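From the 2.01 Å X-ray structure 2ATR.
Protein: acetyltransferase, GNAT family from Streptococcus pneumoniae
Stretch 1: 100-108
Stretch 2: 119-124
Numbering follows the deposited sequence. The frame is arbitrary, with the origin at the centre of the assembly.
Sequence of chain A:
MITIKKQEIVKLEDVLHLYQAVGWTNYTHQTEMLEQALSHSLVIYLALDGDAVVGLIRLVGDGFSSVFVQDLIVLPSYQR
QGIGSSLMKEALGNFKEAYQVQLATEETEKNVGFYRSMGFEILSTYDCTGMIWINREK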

ATOM      1  N   GLN A 100      -3.129 -12.208 -10.331  1.00 29.92           N
ATOM      2  CA  GLN A 100      -3.909 -11.931  -9.117  1.00 28.52           C
ATOM      3  C   GLN A 100      -3.319 -10.754  -8.405  1.00 28.18           C
ATOM      4  O   GLN A 100      -2.082 -10.643  -8.275  1.00 27.85           O
ATOM      5  N   VAL A 101      -4.193  -9.853  -7.954  1.00 25.88           N
ATOM      6  CA  VAL A 101      -3.716  -8.750  -7.138  1.00 25.15           C
ATOM      7  C   VAL A 101      -4.497  -8.801  -5.822  1.00 25.11           C
ATOM      8  O   VAL A 101      -5.730  -8.872  -5.842  1.00 25.42           O
ATOM      9  N   GLN A 102      -3.773  -8.794  -4.695  1.00 24.27           N
ATOM     10  CA  GLN A 102      -4.382  -8.961  -3.395  1.00 24.18           C
ATOM     11  C   GLN A 102      -3.843  -7.992  -2.360  1.00 25.03           C
ATOM     12  O   GLN A 102      -2.883  -7.278  -2.609  1.00 25.38           O
ATOM     13  N   LEU A 103      -4.463  -8.005  -1.185  1.00 26.11           N
ATOM     14  CA  LEU A 103      -4.072  -7.147  -0.051  1.00 25.87           C
ATOM     15  C   LEU A 103      -4.750  -7.792   1.166  1.00 25.70           C
ATOM     16  O   LEU A 103      -5.671  -8.660   1.028  1.00 23.91           O
ATOM     17  N   ALA A 104      -4.308  -7.370   2.347  1.00 24.69           N
ATOM     18  CA  ALA A 104      -4.926  -7.866   3.609  1.00 25.43           C
ATOM     19  C   ALA A 104      -5.158  -6.587   4.436  1.00 26.10           C
ATOM     20  O   ALA A 104      -4.295  -5.697   4.480  1.00 25.63           O
ATOM     21  N   THR A 105      -6.324  -6.478   5.051  1.00 26.57           N
ATOM     22  CA  THR A 105      -6.630  -5.283   5.826  1.00 27.93           C
ATOM     23  C   THR A 105      -7.365  -5.578   7.142  1.00 28.16           C
ATOM     24  O   THR A 105      -7.994  -6.643   7.260  1.00 26.13           O
ATOM     25  N   GLU A 106      -7.312  -4.647   8.131  1.00 28.04           N
ATOM     26  CA  GLU A 106      -8.217  -4.763   9.284  1.00 29.58           C
ATOM     27  C   GLU A 106      -9.627  -4.748   8.775  1.00 29.74           C
ATOM     28  O   GLU A 106      -9.975  -3.980   7.870  1.00 28.43           O
ATOM     29  N   GLU A 107     -10.462  -5.631   9.283  1.00 28.67           N
ATOM     30  CA  GLU A 107     -11.735  -5.764   8.637  1.00 30.67           C
ATOM     31  C   GLU A 107     -12.733  -4.797   9.251  1.00 31.88           C
ATOM     32  O   GLU A 107     -13.625  -5.184   9.992  1.00 33.39           O
ATOM     33  N   THR A 108     -12.554  -3.508   8.951  1.00 32.79           N
ATOM     34  CA  THR A 108     -13.490  -2.475   9.405  1.00 33.57           C
ATOM     35  C   THR A 108     -14.354  -1.950   8.265  1.00 34.20           C
ATOM     36  O   THR A 108     -13.999  -2.004   7.076  1.00 31.92           O
ATOM     37  N   GLY A 119     -12.453  -1.565  -6.224  1.00 29.46           N
ATOM     38  CA  GLY A 119     -12.647  -2.755  -7.093  1.00 26.78           C
ATOM     39  C   GLY A 119     -12.178  -4.075  -6.464  1.00 26.43           C
ATOM     40  O   GLY A 119     -12.083  -5.097  -7.148  1.00 25.86           O
ATOM     41  N   PHE A 120     -11.850  -4.048  -5.171  1.00 26.06           N
ATOM     42  CA  PHE A 120     -11.416  -5.235  -4.402  1.00 25.90           C
ATOM     43  C   PHE A 120     -12.618  -5.820  -3.662  1.00 25.77           C
ATOM     44  O   PHE A 120     -13.529  -5.058  -3.303  1.00 26.14           O
ATOM     45  N   GLU A 121     -12.619  -7.140  -3.475  1.00 23.68           N
ATOM     46  CA  GLU A 121     -13.667  -7.883  -2.748  1.00 25.53           C
ATOM     47  C   GLU A 121     -13.019  -8.771  -1.689  1.00 24.43           C
ATOM     48  O   GLU A 121     -11.912  -9.273  -1.876  1.00 24.79           O
ATOM     49  N   ILE A 122     -13.708  -9.007  -0.606  1.00 25.26           N
ATOM     50  CA  ILE A 122     -13.153  -9.824   0.491  1.00 27.10           C
ATOM     51  C   ILE A 122     -13.107 -11.300   0.062  1.00 27.12           C
ATOM     52  O   ILE A 122     -13.970 -11.750  -0.699  1.00 26.48           O
ATOM     53  N   LEU A 123     -12.088 -12.029   0.526  1.00 25.55           N
ATOM     54  CA  LEU A 123     -11.875 -13.403   0.044  1.00 26.24           C
ATOM     55  C   LEU A 123     -13.002 -14.360   0.390  1.00 25.88           C
ATOM     56  O   LEU A 123     -13.258 -15.261  -0.393  1.00 23.78           O
ATOM     57  N   SER A 124     -13.659 -14.165   1.540  1.00 26.02           N
ATOM     58  CA  SER A 124     -14.806 -15.008   1.966  1.00 27.83           C
ATOM     59  C   SER A 124     -15.990 -15.032   0.963  1.00 27.74           C
ATOM     60  O   SER A 124     -16.699 -16.026   0.861  1.00 27.87           O
TER

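What holds these two stretches together? Chiefly the ring of Phe-120, whose CA-to-CB bond points toward the other stretch and which has the largest covered area in this contact. With chi1 in m (-78°) and chi2 at -106°, the ring reaches Val-101, Gln-102 and Leu-103. No hydrogen bond crosses between the stretches, so the packing rests on van der Waals contact and one CH-pi interaction.

How does Leu-103 meet the ring? Its CA-to-CB bond runs sideways, but the p rotamer at chi1, followed by chi2 at 88°, brings the end of the side chain nearer. Leu-103 CD2 lies over one face of Phe-120, 3.8 Å from the ring centroid and 20° off the ring normal, a CH-pi arrangement. The same methyl, Leu-103 CD2, is 3.6 Å from Phe-120 CE1.

What else surrounds the ring? Val-101, in the t rotamer, places CG1 3.9 Å from Phe-120 CZ, an apolar contact, while Val-101 O lies 3.8 Å from Phe-120 CE1. Gln-102 meets the ring through its backbone: Gln-102 CA sits at the edge, 4.2 Å from Phe-120 CE1. Its side chain starts away from the other stretch, yet with chi1 in m and chi2 in t its end comes nearer, and Gln-102 OE1 approaches Leu-123 CD1 at 4.0 Å. The CA-to-CB bond of Leu-123 points toward the first stretch, and its chi1 is m and chi2 t.

Where do the charged side chains fit? The CA-to-CB bond of Glu-107 points toward the second stretch; chi1 and chi2 are both t, and Glu-107 OE2 comes within 4.0 Å of Ile-122 CD1, a van der Waals contact, since a methyl group offers the carboxylate no hydrogen bond. Glu-121 stays out of reach of the first stretch; Glu-121 OE2 instead accepts a weak hydrogen bond from Ile-122 N at 3.3 Å.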

ATOM      1  CB  GLN A 100      -3.919 -13.119  -8.154  1.00 30.30           C
ATOM      2  CG  GLN A 100      -4.670 -14.288  -8.716  1.00 32.04           C
ATOM      3  CD  GLN A 100      -4.696 -15.433  -7.762  1.00 38.68           C
ATOM      4  OE1 GLN A 100      -3.649 -15.962  -7.349  1.00 43.16           O
ATOM      5  NE2 GLN A 100      -5.892 -15.828  -7.385  1.00 40.63           N
ATOM      6  CB  VAL A 101      -3.886  -7.412  -7.853  1.00 25.36           C
ATOM      7  CG1 VAL A 101      -3.433  -6.299  -6.942  1.00 25.33           C
ATOM      8  CG2 VAL A 101      -3.055  -7.400  -9.192  1.00 23.60           C
ATOM      9  CB  GLN A 102      -4.204 -10.405  -2.896  1.00 23.19           C
ATOM     10  CG  GLN A 102      -4.859 -11.441  -3.784  1.00 25.86           C
ATOM     11  CD  GLN A 102      -4.698 -12.822  -3.224  1.00 31.70           C
ATOM     12  OE1 GLN A 102      -5.282 -13.157  -2.220  1.00 35.57           O
ATOM     13  NE2 GLN A 102      -3.881 -13.608  -3.848  1.00 37.51           N
ATOM     14  CB  LEU A 103      -4.490  -5.677  -0.239  1.00 25.30           C
ATOM     15  CG  LEU A 103      -5.964  -5.240  -0.389  1.00 26.49           C
ATOM     16  CD1 LEU A 103      -6.652  -4.955   0.977  1.00 25.85           C
ATOM     17  CD2 LEU A 103      -5.998  -3.980  -1.204  1.00 23.85           C
ATOM     18  CB  ALA A 104      -3.975  -8.853   4.355  1.00 24.65           C
ATOM     19  CB  THR A 105      -7.347  -4.176   4.946  1.00 27.42           C
ATOM     20  OG1 THR A 105      -7.425  -2.982   5.701  1.00 29.66           O
ATOM     21  CG2 THR A 105      -8.776  -4.602   4.487  1.00 25.66           C
ATOM     22  CB  GLU A 106      -8.039  -3.624  10.306  1.00 30.79           C
ATOM     23  CG  GLU A 106      -6.760  -3.728  11.019  1.00 36.18           C
ATOM     24  CD  GLU A 106      -6.539  -2.566  11.982  1.00 46.58           C
ATOM     25  OE1 GLU A 106      -7.544  -1.936  12.408  1.00 46.32           O
ATOM     26  OE2 GLU A 106      -5.351  -2.301  12.298  1.00 48.89           O
ATOM     27  CB  GLU A 107     -12.178  -7.240   8.552  1.00 31.45           C
ATOM     28  CG  GLU A 107     -13.590  -7.494   8.032  1.00 34.02           C
ATOM     29  CD  GLU A 107     -13.820  -8.995   7.811  1.00 41.76           C
ATOM     30  OE1 GLU A 107     -13.263  -9.791   8.625  1.00 42.98           O
ATOM     31  OE2 GLU A 107     -14.508  -9.336   6.808  1.00 38.64           O
ATOM     32  CB  THR A 108     -12.744  -1.270  10.048  1.00 33.70           C
ATOM     33  OG1 THR A 108     -12.065  -0.549   9.025  1.00 30.45           O
ATOM     34  CG2 THR A 108     -11.691  -1.749  11.078  1.00 34.65           C
ATOM     35  CB  PHE A 120     -10.318  -4.870  -3.377  1.00 25.28           C
ATOM     36  CG  PHE A 120      -8.943  -4.696  -3.980  1.00 26.74           C
ATOM     37  CD1 PHE A 120      -7.957  -5.690  -3.793  1.00 26.14           C
ATOM     38  CD2 PHE A 120      -8.621  -3.535  -4.755  1.00 24.86           C
ATOM     39  CE1 PHE A 120      -6.678  -5.553  -4.350  1.00 27.64           C
ATOM     40  CE2 PHE A 120      -7.357  -3.402  -5.356  1.00 27.00           C
ATOM     41  CZ  PHE A 120      -6.359  -4.402  -5.124  1.00 25.25           C
ATOM     42  CB  GLU A 121     -14.541  -8.735  -3.748  1.00 24.75           C
ATOM     43  CG  GLU A 121     -15.796  -9.441  -3.107  1.00 23.74           C
ATOM     44  CD  GLU A 121     -16.608  -8.542  -2.182  1.00 24.49           C
ATOM     45  OE1 GLU A 121     -16.844  -7.367  -2.484  1.00 26.88           O
ATOM     46  OE2 GLU A 121     -16.951  -9.006  -1.088  1.00 29.44           O
ATOM     47  CB  ILE A 122     -13.871  -9.610   1.837  1.00 27.03           C
ATOM     48  CG1 ILE A 122     -15.314 -10.129   1.802  1.00 30.00           C
ATOM     49  CG2 ILE A 122     -13.870  -8.065   2.222  1.00 30.24           C
ATOM     50  CD1 ILE A 122     -16.059  -9.980   3.155  1.00 29.48           C
ATOM     51  CB  LEU A 123     -10.547 -14.001   0.490  1.00 25.17           C
ATOM     52  CG  LEU A 123      -9.259 -13.509  -0.183  1.00 27.97           C
ATOM     53  CD1 LEU A 123      -7.975 -14.109   0.538  1.00 23.33           C
ATOM     54  CD2 LEU A 123      -9.228 -13.687  -1.666  1.00 26.38           C
ATOM     55  CB  SER A 124     -15.283 -14.616   3.381  1.00 28.28           C
ATOM     56  OG  SER A 124     -15.765 -13.263   3.360  1.00 34.93           O
TER